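Local coordinates for fatty-acid-binding protein 1 (Arabidopsis thaliana, PDB 4DOO) that binds fatty acids, preferentially saturated ones, in a chalcone-isomerase-like fold and may take part in alpha-linolenic acid metabolism in the chloroplast, at residues K150-L156 against V168-C174. Residues are numbered along the deposited sequence; the frame is centred on the assembly and turned at random.
Sequences KDPGHVL and VKSHLLC
At the edge of the antiparallel sheet of this chalcone-isomerase-like fold, a tight turn with a G1 beta bulge, His154 and Val155 facing Asp151, meets the junction of strand 163-169 and helix 171-182. Gly153 (phi/psi 72/32) and His154 (43/56) both take left-handed backbone angles. Leu156 and Val168 form an antiparallel hydrogen-bonded pair, Leu156 N to Val168 O and Val168 N to Leu156 O both 2.8 Å; Val155 faces Lys169 as the non-hydrogen-bonded pair, CA to CA 4.1 Å. Beyond it, Ser170 N donates to His154 O (3.2 Å), and Ser170 N-caps the helix, its OG accepting from Leu173 N at 3.0 Å. The His154 ring (chi1 m) lies in an offset stack on His171 (chi1 t), centroids 4.0 Å apart and planes at 14°. Leu156 (chi1 t, chi2 p) packs CD2 on Leu173 CD2 (3.5 Å) on the sheet face carrying Leu156 and Val168, where Leu156 also touches Phe130 of helix 124-131. Cys174 (chi1 m), in the helix's first turn, sets SG against the 154-156 backbone, 3.7 Å from Leu156 N, 3.9 Å from Leu156 CB and 4.2 Å from His154 CB.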
loop_
_atom_site.group_PDB
_atom_site.type_symbol
_atom_site.label_atom_id
_atom_site.label_comp_id
_atom_site.label_asym_id
_atom_site.label_seq_id
_atom_site.Cartn_x
_atom_site.Cartn_y
_atom_site.Cartn_z
ATOM N N LYS A 150 -1.308 2.945 -7.796
ATOM C CA LYS A 150 -2.543 3.680 -7.984
ATOM C C LYS A 150 -2.199 4.684 -9.080
ATOM O O LYS A 150 -1.514 5.679 -8.838
ATOM C CB LYS A 150 -2.934 4.409 -6.693
ATOM C CG LYS A 150 -4.213 5.231 -6.793
ATOM C CD LYS A 150 -4.543 5.900 -5.470
ATOM C CE LYS A 150 -5.760 6.804 -5.589
ATOM N NZ LYS A 150 -6.095 7.448 -4.290
ATOM N N ASP A 151 -2.646 4.392 -10.294
ATOM C CA ASP A 151 -2.394 5.256 -11.439
ATOM C C ASP A 151 -3.526 6.276 -11.531
ATOM O O ASP A 151 -4.562 6.114 -10.885
ATOM C CB ASP A 151 -2.335 4.414 -12.718
ATOM C CG ASP A 151 -1.189 3.412 -12.709
ATOM O OD1 ASP A 151 -1.191 2.497 -13.560
ATOM O OD2 ASP A 151 -0.283 3.543 -11.855
ATOM N N PRO A 152 -3.344 7.340 -12.331
ATOM C CA PRO A 152 -4.392 8.359 -12.467
ATOM C C PRO A 152 -5.766 7.759 -12.765
ATOM O O PRO A 152 -5.876 6.721 -13.425
ATOM C CB PRO A 152 -3.873 9.231 -13.608
ATOM C CG PRO A 152 -2.394 9.178 -13.408
ATOM C CD PRO A 152 -2.152 7.705 -13.119
ATOM N N GLY A 153 -6.811 8.419 -12.274
ATOM C CA GLY A 153 -8.162 7.930 -12.492
ATOM C C GLY A 153 -8.430 6.682 -11.672
ATOM O O GLY A 153 -9.183 5.801 -12.085
ATOM N N HIS A 154 -7.799 6.606 -10.506
ATOM C CA HIS A 154 -7.961 5.462 -9.618
ATOM C C HIS A 154 -7.925 4.115 -10.345
ATOM O O HIS A 154 -8.852 3.305 -10.248
ATOM C CB HIS A 154 -9.258 5.607 -8.816
ATOM C CG HIS A 154 -9.265 6.792 -7.901
ATOM N ND1 HIS A 154 -9.368 8.087 -8.360
ATOM C CD2 HIS A 154 -9.125 6.881 -6.556
ATOM C CE1 HIS A 154 -9.292 8.923 -7.340
ATOM N NE2 HIS A 154 -9.143 8.218 -6.234
ATOM N N VAL A 155 -6.842 3.892 -11.084
ATOM C CA VAL A 155 -6.642 2.645 -11.802
ATOM C C VAL A 155 -5.575 1.870 -11.037
ATOM O O VAL A 155 -4.476 2.380 -10.816
ATOM C CB VAL A 155 -6.138 2.887 -13.241
ATOM C CG1 VAL A 155 -5.733 1.560 -13.887
ATOM C CG2 VAL A 155 -7.225 3.568 -14.062
ATOM N N LEU A 156 -5.902 0.649 -10.624
ATOM C CA LEU A 156 -4.953 -0.178 -9.884
ATOM C C LEU A 156 -4.137 -1.048 -10.828
ATOM O O LEU A 156 -4.688 -1.890 -11.530
ATOM C CB LEU A 156 -5.685 -1.084 -8.896
ATOM C CG LEU A 156 -4.740 -2.017 -8.132
ATOM C CD1 LEU A 156 -4.158 -1.274 -6.943
ATOM C CD2 LEU A 156 -5.487 -3.253 -7.675
ATOM N N VAL A 168 -6.857 -2.764 -13.077
ATOM C CA VAL A 168 -8.279 -2.779 -12.772
ATOM C C VAL A 168 -8.662 -1.347 -12.422
ATOM O O VAL A 168 -8.116 -0.760 -11.486
ATOM C CB VAL A 168 -8.603 -3.706 -11.568
ATOM C CG1 VAL A 168 -10.084 -3.612 -11.217
ATOM C CG2 VAL A 168 -8.242 -5.151 -11.904
ATOM N N LYS A 169 -9.578 -0.776 -13.197
ATOM C CA LYS A 169 -10.028 0.584 -12.946
ATOM C C LYS A 169 -11.165 0.488 -11.938
ATOM O O LYS A 169 -12.256 0.026 -12.266
ATOM C CB LYS A 169 -10.521 1.237 -14.240
ATOM C CG LYS A 169 -10.927 2.688 -14.064
ATOM C CD LYS A 169 -11.449 3.289 -15.354
ATOM C CE LYS A 169 -11.851 4.736 -15.135
ATOM N NZ LYS A 169 -10.713 5.547 -14.614
ATOM N N SER A 170 -10.899 0.909 -10.707
ATOM C CA SER A 170 -11.903 0.853 -9.654
ATOM C C SER A 170 -11.486 1.692 -8.457
ATOM O O SER A 170 -10.491 1.403 -7.795
ATOM C CB SER A 170 -12.127 -0.601 -9.216
ATOM O OG SER A 170 -12.909 -0.678 -8.030
ATOM N N HIS A 171 -12.252 2.742 -8.192
ATOM C CA HIS A 171 -11.979 3.619 -7.064
ATOM C C HIS A 171 -12.093 2.783 -5.790
ATOM O O HIS A 171 -11.295 2.921 -4.862
ATOM C CB HIS A 171 -13.002 4.758 -7.043
ATOM C CG HIS A 171 -12.695 5.832 -6.050
ATOM N ND1 HIS A 171 -12.642 5.600 -4.692
ATOM C CD2 HIS A 171 -12.435 7.150 -6.216
ATOM C CE1 HIS A 171 -12.361 6.729 -4.065
ATOM N NE2 HIS A 171 -12.231 7.685 -4.968
ATOM N N LEU A 172 -13.087 1.900 -5.762
ATOM C CA LEU A 172 -13.317 1.038 -4.607
ATOM C C LEU A 172 -12.127 0.124 -4.308
ATOM O O LEU A 172 -11.669 0.040 -3.165
ATOM C CB LEU A 172 -14.574 0.193 -4.832
ATOM C CG LEU A 172 -14.896 -0.841 -3.754
ATOM C CD1 LEU A 172 -15.066 -0.149 -2.412
ATOM C CD2 LEU A 172 -16.166 -1.593 -4.139
ATOM N N LEU A 173 -11.637 -0.565 -5.331
ATOM C CA LEU A 173 -10.501 -1.466 -5.153
ATOM C C LEU A 173 -9.255 -0.711 -4.690
ATOM O O LEU A 173 -8.561 -1.155 -3.778
ATOM C CB LEU A 173 -10.197 -2.211 -6.456
ATOM C CG LEU A 173 -9.089 -3.266 -6.375
ATOM C CD1 LEU A 173 -9.439 -4.311 -5.323
ATOM C CD2 LEU A 173 -8.916 -3.924 -7.736
ATOM N N CYS A 174 -8.974 0.430 -5.316
ATOM C CA CYS A 174 -7.805 1.218 -4.930
ATOM C C CYS A 174 -7.878 1.597 -3.461
ATOM O O CYS A 174 -6.918 1.421 -2.713
ATOM C CB CYS A 174 -7.702 2.489 -5.774
ATOM S SG CYS A 174 -7.136 2.213 -7.454
#